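Local coordinates for DUF1214 domain-containing protein (Burkholderia cenocepacia, PDB 6ANS) that is of unknown function but belongs to the DUF1214 family and binds a sodium ion, at residues 151-155 with 182-188. Sequence-based numbering, arbitrary orientation.
Sequences QTGFL and VRMEPDT
Gly153 and Arg183 bring the two backbones closest, their CA atoms 4.6 Å apart; strand 151-155 runs antiparallel to 182-184, without sheet pairing. The main chains are joined by a CA-H...O contact from Gly153 CA to Arg183 O (3.5 Å) and by a water that accepts from Phe154 N and Arg183 N. Arg183, with CG anti to its N (chi1 166°) and an extended chain, brings its guanidinium edge-on to the Thr152 carbonyl; NH1 donates in the carbonyl plane to a lone pair of Thr152 O (2.8 Å) and bridges to Glu185 OE2 (3.0 Å), which uses its anti lone pair. The Thr152 CG2 methyl sits against the face of that carboxylate, 3.5 Å from Glu185 CD, and OE1 is salt-bridged to Lys140. Thr152 OG1 and Thr188 OG1 share a hydrogen bond (2.8 Å), and Thr152 OG1 also bonds Thr138 OG1. Thr188 OG1 accepts from Glu185 N, adding to the Thr188 N to Glu185 O bond that closes the type I turn. Leu155 CD2 packs on Val182 CG2 (3.7 Å). The contact joins outermost strands of two sheets, one antiparallel and one mixed, where the chain crosses from 181-183 into 188-196 within the DUF1214 region.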
ATOM      1  N   GLN A 151      -4.021  -4.648 -24.865  1.00 25.80           N
ATOM      2  CA  GLN A 151      -4.121  -6.027 -24.416  1.00 28.50           C
ATOM      3  C   GLN A 151      -3.418  -6.972 -25.377  1.00 30.95           C
ATOM      4  O   GLN A 151      -3.519  -6.825 -26.594  1.00 29.31           O
ATOM      5  CB  GLN A 151      -5.593  -6.428 -24.272  1.00 26.97           C
ATOM      6  CG  GLN A 151      -5.810  -7.775 -23.636  1.00 28.51           C
ATOM      7  CD  GLN A 151      -7.163  -7.876 -22.973  1.00 32.49           C
ATOM      8  OE1 GLN A 151      -8.171  -8.181 -23.628  1.00 27.46           O
ATOM      9  NE2 GLN A 151      -7.203  -7.612 -21.668  1.00 24.85           N
ATOM     10  N   THR A 152      -2.737  -7.971 -24.824  1.00 29.80           N
ATOM     11  CA  THR A 152      -2.083  -8.993 -25.627  1.00 33.43           C
ATOM     12  C   THR A 152      -2.669 -10.396 -25.447  1.00 28.55           C
ATOM     13  O   THR A 152      -2.408 -11.259 -26.286  1.00 30.79           O
ATOM     14  CB  THR A 152      -0.578  -9.033 -25.316  1.00 29.86           C
ATOM     15  OG1 THR A 152      -0.377  -9.159 -23.894  1.00 34.68           O
ATOM     16  CG2 THR A 152       0.109  -7.777 -25.827  1.00 27.35           C
ATOM     17  N   GLY A 153      -3.463 -10.639 -24.407  1.00 29.61           N
ATOM     18  CA  GLY A 153      -4.079 -11.939 -24.182  1.00 28.07           C
ATOM     19  C   GLY A 153      -5.192 -11.794 -23.169  1.00 28.78           C
ATOM     20  O   GLY A 153      -5.297 -10.782 -22.469  1.00 24.93           O
ATOM     21  N   PHE A 154      -6.028 -12.825 -23.091  1.00 28.19           N
ATOM     22  CA  PHE A 154      -7.205 -12.737 -22.247  1.00 32.73           C
ATOM     23  C   PHE A 154      -7.705 -14.134 -21.909  1.00 31.46           C
ATOM     24  O   PHE A 154      -7.695 -15.022 -22.757  1.00 29.46           O
ATOM     25  CB  PHE A 154      -8.326 -11.926 -22.916  1.00 24.84           C
ATOM     26  CG  PHE A 154      -9.525 -11.755 -22.038  1.00 35.57           C
ATOM     27  CD1 PHE A 154      -9.541 -10.773 -21.051  1.00 29.01           C
ATOM     28  CD2 PHE A 154     -10.625 -12.594 -22.171  1.00 32.37           C
ATOM     29  CE1 PHE A 154     -10.650 -10.619 -20.213  1.00 30.25           C
ATOM     30  CE2 PHE A 154     -11.729 -12.447 -21.353  1.00 33.72           C
ATOM     31  CZ  PHE A 154     -11.744 -11.455 -20.365  1.00 29.55           C
ATOM     32  N   LEU A 155      -8.133 -14.316 -20.664  1.00 29.56           N
ATOM     33  CA  LEU A 155      -8.729 -15.577 -20.241  1.00 30.42           C
ATOM     34  C   LEU A 155      -9.747 -15.291 -19.148  1.00 33.09           C
ATOM     35  O   LEU A 155      -9.441 -14.571 -18.193  1.00 33.95           O
ATOM     36  CB  LEU A 155      -7.653 -16.544 -19.731  1.00 33.76           C
ATOM     37  CG  LEU A 155      -8.060 -17.879 -19.127  1.00 29.36           C
ATOM     38  CD1 LEU A 155      -8.672 -18.772 -20.178  1.00 27.72           C
ATOM     39  CD2 LEU A 155      -6.858 -18.563 -18.486  1.00 32.87           C
ATOM     40  N   VAL A 182      -2.562 -18.184 -21.219  1.00 35.52           N
ATOM     41  CA  VAL A 182      -2.845 -16.783 -21.519  1.00 30.79           C
ATOM     42  C   VAL A 182      -1.705 -16.277 -22.387  1.00 35.10           C
ATOM     43  O   VAL A 182      -0.535 -16.326 -21.985  1.00 26.03           O
ATOM     44  CB  VAL A 182      -2.975 -15.919 -20.251  1.00 33.47           C
ATOM     45  CG1 VAL A 182      -3.419 -14.504 -20.636  1.00 32.29           C
ATOM     46  CG2 VAL A 182      -3.918 -16.537 -19.248  1.00 31.91           C
ATOM     47  N   ARG A 183      -2.049 -15.761 -23.560  1.00 30.34           N
ATOM     48  CA  ARG A 183      -1.049 -15.326 -24.524  1.00 28.73           C
ATOM     49  C   ARG A 183      -0.289 -14.082 -24.054  1.00 32.01           C
ATOM     50  O   ARG A 183      -0.857 -13.179 -23.438  1.00 31.52           O
ATOM     51  CB  ARG A 183      -1.749 -15.056 -25.862  1.00 27.80           C
ATOM     52  CG  ARG A 183      -0.956 -14.296 -26.864  1.00 28.94           C
ATOM     53  CD  ARG A 183      -1.807 -14.061 -28.122  1.00 31.88           C
ATOM     54  NE  ARG A 183      -0.980 -13.638 -29.234  1.00 36.03           N
ATOM     55  CZ  ARG A 183      -0.672 -12.375 -29.494  1.00 35.60           C
ATOM     56  NH1 ARG A 183      -1.139 -11.398 -28.726  1.00 36.40           N
ATOM     57  NH2 ARG A 183       0.085 -12.089 -30.534  1.00 36.17           N
HETATM   58  N   MSE A 184       1.006 -14.042 -24.355  1.00 32.86           N
HETATM   59  CA  MSE A 184       1.800 -12.823 -24.251  1.00 27.27           C
HETATM   60  C   MSE A 184       2.534 -12.579 -25.561  1.00 37.01           C
HETATM   61  O   MSE A 184       2.728 -13.497 -26.328  1.00 29.15           O
HETATM   62  CB  MSE A 184       2.829 -12.908 -23.117  1.00 26.66           C
HETATM   63  CG  MSE A 184       2.228 -13.072 -21.735  1.00 44.04           C
HETATM   64 SE   MSE A 184       3.544 -12.748 -20.326  1.00 41.88          SE
HETATM   65  CE  MSE A 184       4.718 -14.260 -20.616  1.00 27.40           C
ATOM     66  N   GLU A 185       2.946 -11.343 -25.792  1.00 32.81           N
ATOM     67  CA  GLU A 185       3.921 -10.975 -26.802  1.00 33.37           C
ATOM     68  C   GLU A 185       5.233 -10.603 -26.118  1.00 38.94           C
ATOM     69  O   GLU A 185       5.271 -10.391 -24.900  1.00 29.09           O
ATOM     70  CB  GLU A 185       3.418  -9.783 -27.633  1.00 37.06           C
ATOM     71  CG  GLU A 185       2.100 -10.030 -28.332  1.00 42.74           C
ATOM     72  CD  GLU A 185       1.497  -8.763 -28.910  1.00 45.04           C
ATOM     73  OE1 GLU A 185       2.178  -7.722 -28.909  1.00 41.28           O
ATOM     74  OE2 GLU A 185       0.334  -8.818 -29.365  1.00 50.83           O
ATOM     75  N   PRO A 186       6.341 -10.552 -26.860  1.00 33.63           N
ATOM     76  CA  PRO A 186       7.605 -10.090 -26.256  1.00 32.64           C
ATOM     77  C   PRO A 186       7.482  -8.779 -25.484  1.00 38.47           C
ATOM     78  O   PRO A 186       8.132  -8.621 -24.442  1.00 35.84           O
ATOM     79  CB  PRO A 186       8.532  -9.944 -27.476  1.00 34.11           C
ATOM     80  CG  PRO A 186       8.018 -10.986 -28.448  1.00 34.56           C
ATOM     81  CD  PRO A 186       6.524 -11.053 -28.240  1.00 33.04           C
ATOM     82  N   ASP A 187       6.671  -7.837 -25.967  1.00 31.22           N
ATOM     83  CA  ASP A 187       6.484  -6.546 -25.319  1.00 30.76           C
ATOM     84  C   ASP A 187       5.494  -6.584 -24.163  1.00 32.20           C
ATOM     85  O   ASP A 187       5.327  -5.560 -23.495  1.00 31.86           O
ATOM     86  CB  ASP A 187       6.008  -5.504 -26.335  1.00 38.55           C
ATOM     87  CG  ASP A 187       7.134  -4.954 -27.183  1.00 53.38           C
ATOM     88  OD1 ASP A 187       8.311  -5.291 -26.927  1.00 57.64           O
ATOM     89  OD2 ASP A 187       6.835  -4.183 -28.119  1.00 64.12           O
ATOM     90  N   THR A 188       4.801  -7.701 -23.945  1.00 28.13           N
ATOM     91  CA  THR A 188       3.886  -7.788 -22.817  1.00 26.70           C
ATOM     92  C   THR A 188       4.656  -7.505 -21.539  1.00 26.51           C
ATOM     93  O   THR A 188       5.764  -8.009 -21.349  1.00 28.31           O
ATOM     94  CB  THR A 188       3.244  -9.173 -22.741  1.00 30.30           C
ATOM     95  OG1 THR A 188       2.427  -9.389 -23.897  1.00 33.34           O
ATOM     96  CG2 THR A 188       2.403  -9.303 -21.461  1.00 24.91           C
TER
HETATM   97  O   HOH W   1      -4.944 -15.452 -24.475  1.00 35.39           O